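Local structure of endonuclease V isoform X2 (Ciona intestinalis, 6OZI) at residues Leu191-Val196 / Gly219-Arg224; Leu60-Met65 / Ala214-Gly219; Val112-Gly117 / Arg139-Ala144. The protein probably cleaves nucleic acid near inosine, as a metal-ion-dependent endonuclease V of the RNase H clan, from the eukaryotic, RNA-cleaving branch of the family. The protein carries 1 engineered substitution. All coordinates share one frame; numbering follows the deposited sequence.

Contact 1. Residues Leu191-Val196 / Gly219-Arg224; sequences LYAPKV and GCTKTR. With nucleotides of chain D.
Tyr192 meets Thr221 through its CB, which lies 3.9 Å from Thr221 CG2. The two side chains cross at about a right angle, with Thr221 OG1, hydrogen-bonded to Val217 O, at the edge of the phenol ring. A chi1 of -64° sets Tyr192 CG anti to the carbonyl carbon; the ring beyond it leads away from Thr221 and rests on Ala214 and Lys218 of helix 210-219. Next comes Ala193, whose methyl presses on the opposite backbone: CB is 3.4 Å from Thr223 C, and Thr221 CG2 comes within 3.7 Å of Ala193 CB. Pro194 adds a looser touch at the exposed side, CD against Lys222 O. Val196 then crosses Arg224 at about a right angle, CG2 3.9 Å from Arg224 CB. That same CG2 approaches OP1 of DA12 of chain D at 3.2 Å, and Arg224 N donates a hydrogen bond to this oxygen (2.9 Å, 149° at the hydrogen). The Arg224 side chain runs on extended, with NE bonded to Lys198 O and NH2 to Lys145 O and Pro199 O. Two loops thus form a phosphate-backbone contact site of a nucleic-acid-binding surface, where a main-chain N-H donates to a phosphate oxygen.

Contact 2. Residues Leu60-Met65 / Ala214-Gly219; sequences LSYPEM and AKIVKG
Tyr62 lays the phenol end of its ring against Gly219, the last residue of helix 210-219: OH lies 3.5 Å from Gly219 CA. Glycine, with no side chain, leaves room for the hydroxyl to come so near the backbone. A chi1 of -168° puts Tyr62 CG anti to the backbone N, and the ring continues from there to the helix. Ile216 O sits at the ring edge, 4.1 Å from Tyr62 CE2, and Ile216 CG2 makes a looser apolar touch with that same carbon at 4.5 Å. Leu32 and Val35 also pack on the Tyr62 side chain. Beyond Tyr62 a cis peptide leads into Pro63, and Met65 N bonds to Ser61 O at 2.8 Å, closing a five-residue turn at the end of strand 52-61. The turn brings Met65 round to the same helix end, its CG 4.1 Å from Gly219 O. One water lies between the two segments, donating to Pro63 O at 3.0 Å; its modelled distance to Gly219 O is too short to trust in detail. The direct contacts between turn and helix are therefore van der Waals ones, and the polar link probably runs through water, which can donate to both carbonyl acceptors.

Contact 3. Residues Val112-Gly117 / Arg139-Ala144; sequences VFLLDG and RTIGVA. With nucleotides of chain C.
Leu114 and Ile141 lie side by side and point the same way from neighbouring parallel strands, Leu114 CD2 3.8 Å from Ile141 CB. Val112 reaches the same isoleucine obliquely, its CG2 anti to the backbone N and 3.6 Å from Ile141 CD1. Helix 210-219 packs on Ile141, and Pro228 and Ile229 of helix 227-243 on Leu114. On the other face Leu115 slants across Thr140, Leu115 CD1 3.8 Å from Thr140 CG2, while Thr140 OG1 bonds to Ala129 O of helix 128-136. Backbone bonds weave between these pairs, starting from Phe113 N to Arg139 O. The last, from Gly117 N to Val143 O, is short at 2.7 Å, with the donor well above the carbonyl plane (56°), where the chain turns out of the strand. Beside it a water donates to both Asp116 OD1 (2.8 Å) and Val143 O. Asp116, close to Asp42, has its CG 3.5 Å from OP1 of DT7 of chain C, and Gly117 CA lies 3.5 Å from N3 of the deoxyinosine DI5 of chain C. Two parallel strands joined through helix 128-136 make a beta-alpha-beta crossover at the centre of the RNase H-like fold, with nucleic acid bound at their C-terminal ends and an aspartate pair consistent with that clan's carboxylate site.

Contact 3 is the core: a buried strand pair mid-sheet, tied by five backbone hydrogen bonds. Contacts 1 and 2 are partly buried, nearer the surface, and share Gly219 along the chain; Tyr62 packs on that residue in contact 2, whereas in contact 1 Tyr192 lies on the helix. Helix 210-219 also bridges inward: Ile216 and Val217 of contact 2 pack on Ile141 and Val143 of contact 3. The Cys220 sulphur touches Met65 of contact 2 and Leu114 of contact 3. Nucleic acid meets contact 1 as chain D phosphates on loops, and contact 3 as the deoxyinosine and its chain C neighbours at strand ends; contact 2, about 11 Å from it at the nearest atom, rests on van der Waals contact and a water.

Contact 1. Residues Leu191-Val196 / Gly219-Arg224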
loop_
_atom_site.group_PDB
_atom_site.type_symbol
_atom_site.label_atom_id
_atom_site.label_comp_id
_atom_site.label_asym_id
_atom_site.label_seq_id
_atom_site.Cartn_x
_atom_site.Cartn_y
_atom_site.Cartn_z
ATOM N N LEU A 191 -11.947 20.104 3.063
ATOM C CA LEU A 191 -10.583 19.784 3.471
ATOM C C LEU A 191 -10.511 20.045 4.972
ATOM O O LEU A 191 -10.317 21.186 5.401
ATOM C CB LEU A 191 -9.588 20.630 2.690
ATOM C CG LEU A 191 -8.125 20.211 2.620
ATOM C CD1 LEU A 191 -7.440 21.062 1.563
ATOM C CD2 LEU A 191 -7.430 20.378 3.971
ATOM N N TYR A 192 -10.632 18.985 5.768
ATOM C CA TYR A 192 -10.667 19.122 7.217
ATOM C C TYR A 192 -9.419 18.607 7.906
ATOM O O TYR A 192 -9.027 19.159 8.936
ATOM C CB TYR A 192 -11.882 18.378 7.791
ATOM C CG TYR A 192 -13.211 18.947 7.351
ATOM C CD1 TYR A 192 -13.402 20.316 7.252
ATOM C CD2 TYR A 192 -14.272 18.111 7.017
ATOM C CE1 TYR A 192 -14.618 20.840 6.853
ATOM C CE2 TYR A 192 -15.494 18.625 6.613
ATOM C CZ TYR A 192 -15.660 19.989 6.531
ATOM O OH TYR A 192 -16.869 20.506 6.128
ATOM N N ALA A 193 -8.755 17.614 7.334
ATOM C CA ALA A 193 -7.600 17.018 7.977
ATOM C C ALA A 193 -6.367 17.898 7.800
ATOM O O ALA A 193 -6.217 18.573 6.781
ATOM C CB ALA A 193 -7.326 15.640 7.391
ATOM N N PRO A 194 -5.467 17.904 8.775
ATOM C CA PRO A 194 -4.208 18.631 8.601
ATOM C C PRO A 194 -3.310 17.912 7.608
ATOM O O PRO A 194 -3.500 16.733 7.292
ATOM C CB PRO A 194 -3.598 18.640 10.008
ATOM C CG PRO A 194 -4.151 17.412 10.656
ATOM C CD PRO A 194 -5.556 17.245 10.093
ATOM N N LYS A 195 -2.345 18.664 7.074
ATOM C CA LYS A 195 -1.326 18.134 6.162
ATOM C C LYS A 195 -1.951 17.510 4.912
ATOM O O LYS A 195 -1.371 16.612 4.295
ATOM C CB LYS A 195 -0.440 17.113 6.889
ATOM C CG LYS A 195 0.153 17.654 8.179
ATOM C CD LYS A 195 1.016 16.643 8.916
ATOM C CE LYS A 195 1.570 17.272 10.197
ATOM N NZ LYS A 195 2.712 16.514 10.806
ATOM N N VAL A 196 -3.144 17.971 4.539
ATOM C CA VAL A 196 -3.874 17.476 3.378
ATOM C C VAL A 196 -4.182 18.645 2.452
ATOM O O VAL A 196 -4.615 19.708 2.911
ATOM C CB VAL A 196 -5.171 16.761 3.812
ATOM C CG1 VAL A 196 -6.104 16.538 2.626
ATOM C CG2 VAL A 196 -4.844 15.446 4.490
ATOM N N GLY A 219 -16.422 16.052 12.112
ATOM C CA GLY A 219 -16.286 15.383 13.395
ATOM C C GLY A 219 -15.678 13.995 13.298
ATOM O O GLY A 219 -15.094 13.501 14.267
ATOM N N CYS A 220 -15.808 13.344 12.142
ATOM C CA CYS A 220 -15.241 12.019 11.930
ATOM C C CYS A 220 -13.821 12.058 11.381
ATOM O O CYS A 220 -13.260 10.996 11.106
ATOM C CB CYS A 220 -16.117 11.203 10.972
ATOM S SG CYS A 220 -17.748 10.767 11.613
ATOM N N THR A 221 -13.226 13.239 11.218
ATOM C CA THR A 221 -11.960 13.378 10.508
ATOM C C THR A 221 -10.792 13.410 11.490
ATOM O O THR A 221 -10.706 14.303 12.340
ATOM C CB THR A 221 -11.953 14.639 9.644
ATOM O OG1 THR A 221 -12.888 14.493 8.566
ATOM C CG2 THR A 221 -10.563 14.883 9.073
ATOM N N LYS A 222 -9.902 12.426 11.370
ATOM C CA LYS A 222 -8.552 12.505 11.912
ATOM C C LYS A 222 -7.529 12.723 10.808
ATOM O O LYS A 222 -6.717 13.651 10.883
ATOM C CB LYS A 222 -8.203 11.235 12.706
ATOM C CG LYS A 222 -8.985 11.065 13.996
ATOM C CD LYS A 222 -8.523 9.841 14.775
ATOM C CE LYS A 222 -9.342 9.660 16.048
ATOM N NZ LYS A 222 -9.055 8.368 16.745
ATOM N N THR A 223 -7.569 11.893 9.769
ATOM C CA THR A 223 -6.821 12.072 8.538
ATOM C C THR A 223 -7.821 12.313 7.403
ATOM O O THR A 223 -9.018 12.494 7.643
ATOM C CB THR A 223 -5.921 10.854 8.294
ATOM O OG1 THR A 223 -6.724 9.674 8.180
ATOM C CG2 THR A 223 -4.946 10.679 9.456
ATOM N N ARG A 224 -7.330 12.309 6.158
ATOM C CA ARG A 224 -8.175 12.692 5.029
ATOM C C ARG A 224 -9.423 11.819 4.940
ATOM O O ARG A 224 -10.533 12.322 4.727
ATOM C CB ARG A 224 -7.383 12.622 3.719
ATOM C CG ARG A 224 -8.174 13.077 2.496
ATOM C CD ARG A 224 -7.364 12.921 1.208
ATOM N NE ARG A 224 -8.135 13.270 0.015
ATOM C CZ ARG A 224 -8.587 12.394 -0.881
ATOM N NH1 ARG A 224 -8.345 11.103 -0.735
ATOM N NH2 ARG A 224 -9.279 12.810 -1.933
ATOM P P DA D 12 -3.847 11.388 5.098
ATOM O OP1 DA D 12 -4.470 12.571 5.733
ATOM O OP2 DA D 12 -4.686 10.317 4.506
ATOM O "O5'" DA D 12 -2.821 11.873 3.973
ATOM C "C5'" DA D 12 -2.065 13.058 4.173
ATOM C "C4'" DA D 12 -1.080 13.251 3.044
ATOM O "O4'" DA D 12 -0.106 12.191 3.092
ATOM C "C3'" DA D 12 -1.683 13.186 1.650
ATOM O "O3'" DA D 12 -2.050 14.491 1.224
ATOM C "C2'" DA D 12 -0.532 12.636 0.813
ATOM C "C1'" DA D 12 0.178 11.718 1.793
ATOM N N9 DA D 12 -0.254 10.328 1.693
ATOM C C8 DA D 12 -1.346 9.752 2.275
ATOM N N7 DA D 12 -1.481 8.474 2.001
ATOM C C5 DA D 12 -0.407 8.201 1.177
ATOM C C6 DA D 12 0.020 7.028 0.536
ATOM N N6 DA D 12 -0.609 5.856 0.641
ATOM N N1 DA D 12 1.132 7.105 -0.214
ATOM C C2 DA D 12 1.765 8.283 -0.311
ATOM N N3 DA D 12 1.460 9.448 0.235
ATOM C C4 DA D 12 0.355 9.338 0.976
ATOM P P DC D 11 -3.523 6.479 9.700
ATOM O OP1 DC D 11 -3.606 6.814 11.139
ATOM O OP2 DC D 11 -4.611 5.739 9.020
ATOM O "O5'" DC D 11 -3.346 7.852 8.938
ATOM C "C5'" DC D 11 -3.087 7.844 7.565
ATOM C "C4'" DC D 11 -1.989 8.822 7.238
ATOM O "O4'" DC D 11 -0.751 8.112 7.085
ATOM C "C3'" DC D 11 -2.196 9.563 5.943
ATOM O "O3'" DC D 11 -2.905 10.737 6.217
ATOM C "C2'" DC D 11 -0.775 9.865 5.478
ATOM C "C1'" DC D 11 0.035 8.727 6.090
ATOM N N1 DC D 11 0.474 7.675 5.123
ATOM C C2 DC D 11 1.572 7.918 4.303
ATOM O O2 DC D 11 2.132 9.015 4.372
ATOM N N3 DC D 11 1.985 6.947 3.453
ATOM C C4 DC D 11 1.354 5.778 3.418
ATOM N N4 DC D 11 1.799 4.848 2.562
ATOM C C5 DC D 11 0.230 5.508 4.253
ATOM C C6 DC D 11 -0.167 6.475 5.087
ATOM P P DG D 13 -3.067 14.688 -0.004
ATOM O OP1 DG D 13 -3.274 16.132 -0.229
ATOM O OP2 DG D 13 -4.211 13.781 0.221
ATOM O "O5'" DG D 13 -2.282 14.120 -1.258
ATOM C "C5'" DG D 13 -1.187 14.829 -1.790
ATOM C "C4'" DG D 13 -0.622 14.071 -2.965
ATOM O "O4'" DG D 13 -0.269 12.735 -2.546
ATOM C "C3'" DG D 13 -1.613 13.889 -4.114
ATOM O "O3'" DG D 13 -1.234 14.682 -5.207
ATOM C "C2'" DG D 13 -1.544 12.398 -4.462
ATOM C "C1'" DG D 13 -0.343 11.913 -3.670
ATOM N N9 DG D 13 -0.476 10.525 -3.264
ATOM C C8 DG D 13 -1.315 10.001 -2.310
ATOM N N7 DG D 13 -1.226 8.699 -2.202
ATOM C C5 DG D 13 -0.271 8.351 -3.151
ATOM C C6 DG D 13 0.247 7.084 -3.511
ATOM O O6 DG D 13 -0.037 5.972 -3.037
ATOM N N1 DG D 13 1.195 7.188 -4.527
ATOM C C2 DG D 13 1.586 8.363 -5.122
ATOM N N2 DG D 13 2.509 8.271 -6.085
ATOM N N3 DG D 13 1.104 9.548 -4.800
ATOM C C4 DG D 13 0.185 9.467 -3.813
#

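Contact 2. Residues Leu60-Met65 / Ala214-Gly219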
loop_
_atom_site.group_PDB
_atom_site.type_symbol
_atom_site.label_atom_id
_atom_site.label_comp_id
_atom_site.label_asym_id
_atom_site.label_seq_id
_atom_site.Cartn_x
_atom_site.Cartn_y
_atom_site.Cartn_z
ATOM N N LEU A 60 -18.530 3.156 15.005
ATOM C CA LEU A 60 -17.611 3.913 15.842
ATOM C C LEU A 60 -18.404 4.872 16.715
ATOM O O LEU A 60 -19.424 5.419 16.290
ATOM C CB LEU A 60 -16.606 4.717 15.003
ATOM C CG LEU A 60 -15.444 3.982 14.330
ATOM C CD1 LEU A 60 -15.921 3.049 13.226
ATOM C CD2 LEU A 60 -14.441 4.983 13.782
ATOM N N SER A 61 -17.928 5.081 17.938
ATOM C CA SER A 61 -18.577 6.048 18.808
ATOM C C SER A 61 -18.357 7.460 18.284
ATOM O O SER A 61 -17.391 7.739 17.571
ATOM C CB SER A 61 -18.057 5.931 20.240
ATOM O OG SER A 61 -16.653 6.109 20.288
ATOM N N TYR A 62 -19.280 8.349 18.633
ATOM C CA TYR A 62 -19.182 9.753 18.260
ATOM C C TYR A 62 -19.293 10.595 19.520
ATOM O O TYR A 62 -20.218 10.401 20.308
ATOM C CB TYR A 62 -20.279 10.142 17.265
ATOM C CG TYR A 62 -20.063 11.501 16.631
ATOM C CD1 TYR A 62 -20.383 12.671 17.310
ATOM C CD2 TYR A 62 -19.538 11.610 15.352
ATOM C CE1 TYR A 62 -20.166 13.920 16.733
ATOM C CE2 TYR A 62 -19.322 12.844 14.764
ATOM C CZ TYR A 62 -19.642 13.996 15.457
ATOM O OH TYR A 62 -19.432 15.219 14.867
ATOM N N PRO A 63 -18.382 11.567 19.699
ATOM C CA PRO A 63 -17.321 11.964 18.763
ATOM C C PRO A 63 -15.956 11.307 18.975
ATOM O O PRO A 63 -14.994 11.726 18.333
ATOM C CB PRO A 63 -17.209 13.465 19.016
ATOM C CG PRO A 63 -17.488 13.584 20.490
ATOM C CD PRO A 63 -18.476 12.494 20.840
ATOM N N GLU A 64 -15.867 10.302 19.848
ATOM C CA GLU A 64 -14.563 9.742 20.196
ATOM C C GLU A 64 -13.918 8.963 19.050
ATOM O O GLU A 64 -12.697 8.780 19.066
ATOM C CB GLU A 64 -14.690 8.837 21.421
ATOM C CG GLU A 64 -15.009 9.566 22.714
ATOM C CD GLU A 64 -16.492 9.884 22.869
ATOM O OE1 GLU A 64 -17.291 9.489 21.990
ATOM O OE2 GLU A 64 -16.857 10.531 23.875
ATOM N N MET A 65 -14.702 8.514 18.065
ATOM C CA MET A 65 -14.192 7.770 16.904
ATOM C C MET A 65 -13.521 6.463 17.314
ATOM O O MET A 65 -12.526 6.047 16.724
ATOM C CB MET A 65 -13.239 8.609 16.047
ATOM C CG MET A 65 -13.918 9.661 15.197
ATOM S SD MET A 65 -15.153 8.951 14.087
ATOM C CE MET A 65 -16.635 9.522 14.913
ATOM N N ALA A 214 -21.736 17.702 6.311
ATOM C CA ALA A 214 -20.365 18.197 6.383
ATOM C C ALA A 214 -19.879 18.296 7.825
ATOM O O ALA A 214 -18.729 17.950 8.117
ATOM C CB ALA A 214 -20.251 19.553 5.684
ATOM N N LYS A 215 -20.741 18.750 8.745
ATOM C CA LYS A 215 -20.327 18.801 10.150
ATOM C C LYS A 215 -19.977 17.414 10.677
ATOM O O LYS A 215 -19.014 17.251 11.440
ATOM C CB LYS A 215 -21.417 19.425 11.026
ATOM C CG LYS A 215 -21.237 20.900 11.346
ATOM C CD LYS A 215 -22.586 21.588 11.546
ATOM C CE LYS A 215 -22.430 22.944 12.213
ATOM N NZ LYS A 215 -21.147 23.589 11.827
ATOM N N ILE A 216 -20.760 16.404 10.298
ATOM C CA ILE A 216 -20.500 15.049 10.775
ATOM C C ILE A 216 -19.212 14.505 10.167
ATOM O O ILE A 216 -18.424 13.830 10.842
ATOM C CB ILE A 216 -21.709 14.147 10.470
ATOM C CG1 ILE A 216 -22.933 14.650 11.249
ATOM C CG2 ILE A 216 -21.400 12.691 10.791
ATOM C CD1 ILE A 216 -24.212 13.901 10.965
ATOM N N VAL A 217 -18.972 14.785 8.890
ATOM C CA VAL A 217 -17.723 14.342 8.275
ATOM C C VAL A 217 -16.524 15.016 8.951
ATOM O O VAL A 217 -15.495 14.376 9.204
ATOM C CB VAL A 217 -17.769 14.594 6.754
ATOM C CG1 VAL A 217 -16.414 14.367 6.112
ATOM C CG2 VAL A 217 -18.821 13.675 6.104
ATOM N N LYS A 218 -16.653 16.305 9.290
ATOM C CA LYS A 218 -15.588 16.992 10.023
ATOM C C LYS A 218 -15.343 16.342 11.376
ATOM O O LYS A 218 -14.191 16.110 11.768
ATOM C CB LYS A 218 -15.930 18.471 10.207
ATOM C CG LYS A 218 -14.849 19.290 10.917
ATOM C CD LYS A 218 -15.006 20.780 10.596
ATOM C CE LYS A 218 -13.842 21.631 11.106
ATOM N NZ LYS A 218 -13.871 23.011 10.496
ATOM N N GLY A 219 -16.422 16.052 12.112
ATOM C CA GLY A 219 -16.286 15.383 13.395
ATOM C C GLY A 219 -15.678 13.995 13.298
ATOM O O GLY A 219 -15.094 13.501 14.267
HETATM O O HOH W 1 -15.030 14.215 16.630
#

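Contact 3. Residues Val112-Gly117 / Arg139-Ala144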
loop_
_atom_site.group_PDB
_atom_site.type_symbol
_atom_site.label_atom_id
_atom_site.label_comp_id
_atom_site.label_asym_id
_atom_site.label_seq_id
_atom_site.Cartn_x
_atom_site.Cartn_y
_atom_site.Cartn_z
ATOM N N VAL A 112 -26.323 7.565 11.868
ATOM C CA VAL A 112 -25.966 7.934 10.499
ATOM C C VAL A 112 -24.826 7.035 10.030
ATOM O O VAL A 112 -23.947 6.665 10.813
ATOM C CB VAL A 112 -25.581 9.431 10.414
ATOM C CG1 VAL A 112 -24.403 9.738 11.330
ATOM C CG2 VAL A 112 -25.250 9.815 8.983
ATOM N N PHE A 113 -24.857 6.675 8.743
ATOM C CA PHE A 113 -23.771 5.973 8.074
ATOM C C PHE A 113 -23.023 6.891 7.111
ATOM O O PHE A 113 -23.636 7.658 6.361
ATOM C CB PHE A 113 -24.297 4.773 7.283
ATOM C CG PHE A 113 -24.607 3.576 8.122
ATOM C CD1 PHE A 113 -25.838 3.446 8.733
ATOM C CD2 PHE A 113 -23.678 2.558 8.273
ATOM C CE1 PHE A 113 -26.141 2.332 9.495
ATOM C CE2 PHE A 113 -23.974 1.433 9.041
ATOM C CZ PHE A 113 -25.210 1.325 9.653
ATOM N N LEU A 114 -21.700 6.773 7.100
ATOM C CA LEU A 114 -20.886 7.310 6.015
ATOM C C LEU A 114 -20.685 6.221 4.969
ATOM O O LEU A 114 -20.254 5.111 5.297
ATOM C CB LEU A 114 -19.522 7.798 6.512
ATOM C CG LEU A 114 -19.517 8.774 7.689
ATOM C CD1 LEU A 114 -18.096 9.249 7.984
ATOM C CD2 LEU A 114 -20.443 9.957 7.425
ATOM N N LEU A 115 -21.025 6.528 3.724
ATOM C CA LEU A 115 -20.911 5.584 2.625
ATOM C C LEU A 115 -19.967 6.141 1.566
ATOM O O LEU A 115 -19.960 7.349 1.301
ATOM C CB LEU A 115 -22.289 5.291 2.022
ATOM C CG LEU A 115 -23.254 4.599 2.990
ATOM C CD1 LEU A 115 -24.633 4.448 2.372
ATOM C CD2 LEU A 115 -22.692 3.240 3.419
ATOM N N ASP A 116 -19.169 5.257 0.970
ATOM C CA ASP A 116 -18.208 5.668 -0.045
ATOM C C ASP A 116 -18.926 6.086 -1.318
ATOM O O ASP A 116 -19.779 5.358 -1.830
ATOM C CB ASP A 116 -17.232 4.536 -0.367
ATOM C CG ASP A 116 -16.385 4.138 0.819
ATOM O OD1 ASP A 116 -15.397 4.852 1.091
ATOM O OD2 ASP A 116 -16.695 3.114 1.466
ATOM N N GLY A 117 -18.593 7.260 -1.824
ATOM C CA GLY A 117 -19.216 7.751 -3.024
ATOM C C GLY A 117 -20.201 8.861 -2.731
ATOM O O GLY A 117 -20.202 9.474 -1.660
ATOM N N ARG A 139 -30.266 6.933 7.834
ATOM C CA ARG A 139 -29.621 8.206 7.555
ATOM C C ARG A 139 -28.212 7.967 7.026
ATOM O O ARG A 139 -27.425 7.239 7.641
ATOM C CB ARG A 139 -29.593 9.055 8.826
ATOM C CG ARG A 139 -29.091 10.471 8.647
ATOM C CD ARG A 139 -29.379 11.291 9.907
ATOM N NE ARG A 139 -30.814 11.454 10.151
ATOM C CZ ARG A 139 -31.518 10.768 11.050
ATOM N NH1 ARG A 139 -30.927 9.854 11.813
ATOM N NH2 ARG A 139 -32.821 10.995 11.185
ATOM N N THR A 140 -27.900 8.568 5.872
ATOM C CA THR A 140 -26.624 8.337 5.208
ATOM C C THR A 140 -26.017 9.631 4.685
ATOM O O THR A 140 -26.722 10.567 4.299
ATOM C CB THR A 140 -26.769 7.375 4.032
ATOM O OG1 THR A 140 -27.670 7.949 3.079
ATOM C CG2 THR A 140 -27.300 6.037 4.499
ATOM N N ILE A 141 -24.691 9.635 4.620
ATOM C CA ILE A 141 -23.900 10.718 4.053
ATOM C C ILE A 141 -23.002 10.126 2.976
ATOM O O ILE A 141 -22.436 9.041 3.156
ATOM C CB ILE A 141 -23.067 11.421 5.145
ATOM C CG1 ILE A 141 -24.001 12.077 6.161
ATOM C CG2 ILE A 141 -22.112 12.426 4.532
ATOM C CD1 ILE A 141 -23.326 12.463 7.437
ATOM N N GLY A 142 -22.882 10.824 1.850
ATOM C CA GLY A 142 -21.996 10.406 0.782
ATOM C C GLY A 142 -20.646 11.095 0.905
ATOM O O GLY A 142 -20.571 12.321 1.013
ATOM N N VAL A 143 -19.585 10.291 0.905
ATOM C CA VAL A 143 -18.212 10.798 0.971
ATOM C C VAL A 143 -17.438 10.168 -0.177
ATOM O O VAL A 143 -17.197 8.954 -0.176
ATOM C CB VAL A 143 -17.526 10.494 2.309
ATOM C CG1 VAL A 143 -16.084 10.992 2.276
ATOM C CG2 VAL A 143 -18.298 11.104 3.474
ATOM N N ALA A 144 -17.035 10.984 -1.147
ATOM C CA ALA A 144 -16.305 10.519 -2.316
ATOM C C ALA A 144 -14.874 11.034 -2.262
ATOM O O ALA A 144 -14.632 12.179 -1.865
ATOM C CB ALA A 144 -16.981 10.980 -3.607
ATOM P P A C 6 -14.535 7.155 -4.870
ATOM O OP1 A C 6 -14.449 7.556 -3.443
ATOM O OP2 A C 6 -13.328 7.208 -5.735
ATOM O "O5'" A C 6 -15.114 5.673 -4.892
ATOM C "C5'" A C 6 -16.193 5.297 -4.047
ATOM C "C4'" A C 6 -16.474 3.825 -4.171
ATOM O "O4'" A C 6 -16.842 3.528 -5.540
ATOM C "C3'" A C 6 -15.286 2.924 -3.897
ATOM O "O3'" A C 6 -15.134 2.647 -2.519
ATOM C "C2'" A C 6 -15.576 1.689 -4.740
ATOM O "O2'" A C 6 -16.496 0.833 -4.080
ATOM C "C1'" A C 6 -16.282 2.299 -5.939
ATOM N N9 A C 6 -15.406 2.550 -7.099
ATOM C C8 A C 6 -15.084 3.773 -7.641
ATOM N N7 A C 6 -14.329 3.697 -8.709
ATOM C C5 A C 6 -14.158 2.332 -8.893
ATOM C C6 A C 6 -13.462 1.585 -9.863
ATOM N N6 A C 6 -12.776 2.131 -10.874
ATOM N N1 A C 6 -13.499 0.236 -9.760
ATOM C C2 A C 6 -14.182 -0.317 -8.750
ATOM N N3 A C 6 -14.876 0.278 -7.783
ATOM C C4 A C 6 -14.826 1.615 -7.916
ATOM P P DT C 7 -13.672 2.404 -1.919
ATOM O OP1 DT C 7 -13.823 2.130 -0.478
ATOM O OP2 DT C 7 -12.811 3.527 -2.352
ATOM O "O5'" DT C 7 -13.170 1.086 -2.675
ATOM C "C5'" DT C 7 -13.759 -0.184 -2.408
ATOM C "C4'" DT C 7 -13.104 -1.248 -3.268
ATOM O "O4'" DT C 7 -13.057 -0.776 -4.647
ATOM C "C3'" DT C 7 -11.655 -1.574 -2.879
ATOM O "O3'" DT C 7 -11.391 -2.942 -3.070
ATOM C "C2'" DT C 7 -10.849 -0.723 -3.844
ATOM C "C1'" DT C 7 -11.719 -0.777 -5.096
ATOM N N1 DT C 7 -11.479 0.381 -5.997
ATOM C C2 DT C 7 -10.951 0.148 -7.246
ATOM O O2 DT C 7 -10.721 -0.968 -7.672
ATOM N N3 DT C 7 -10.727 1.273 -7.994
ATOM C C4 DT C 7 -10.948 2.588 -7.616
ATOM O O4 DT C 7 -10.704 3.535 -8.358
ATOM C C5 DT C 7 -11.485 2.768 -6.284
ATOM C C7 DT C 7 -11.770 4.152 -5.768
ATOM C C6 DT C 7 -11.713 1.667 -5.540
ATOM P P DI C 5 -15.598 7.670 -11.213
ATOM O OP1 DI C 5 -14.186 8.184 -11.256
ATOM O OP2 DI C 5 -15.679 6.207 -11.573
ATOM O "O5'" DI C 5 -16.295 7.994 -9.755
ATOM C "C5'" DI C 5 -15.896 9.115 -9.008
ATOM C "C4'" DI C 5 -16.398 8.980 -7.580
ATOM O "O4'" DI C 5 -18.017 8.974 -7.625
ATOM C "C3'" DI C 5 -16.010 7.851 -7.018
ATOM O "O3'" DI C 5 -15.680 8.042 -5.569
ATOM C "C2'" DI C 5 -17.214 6.883 -7.114
ATOM C "C1'" DI C 5 -18.433 7.827 -7.138
ATOM N N9 DI C 5 -19.467 7.228 -7.996
ATOM C C8 DI C 5 -19.573 6.791 -9.261
ATOM N N7 DI C 5 -20.831 6.324 -9.410
ATOM C C5 DI C 5 -21.474 6.472 -8.262
ATOM C C6 DI C 5 -22.901 6.130 -7.836
ATOM O O6 DI C 5 -23.661 5.630 -8.591
ATOM N N1 DI C 5 -23.318 6.406 -6.507
ATOM C C2 DI C 5 -22.407 6.999 -5.572
ATOM N N3 DI C 5 -21.051 7.316 -5.981
ATOM C C4 DI C 5 -20.618 7.032 -7.372
HETATM O O HOH W 2 -14.914 7.431 0.110
#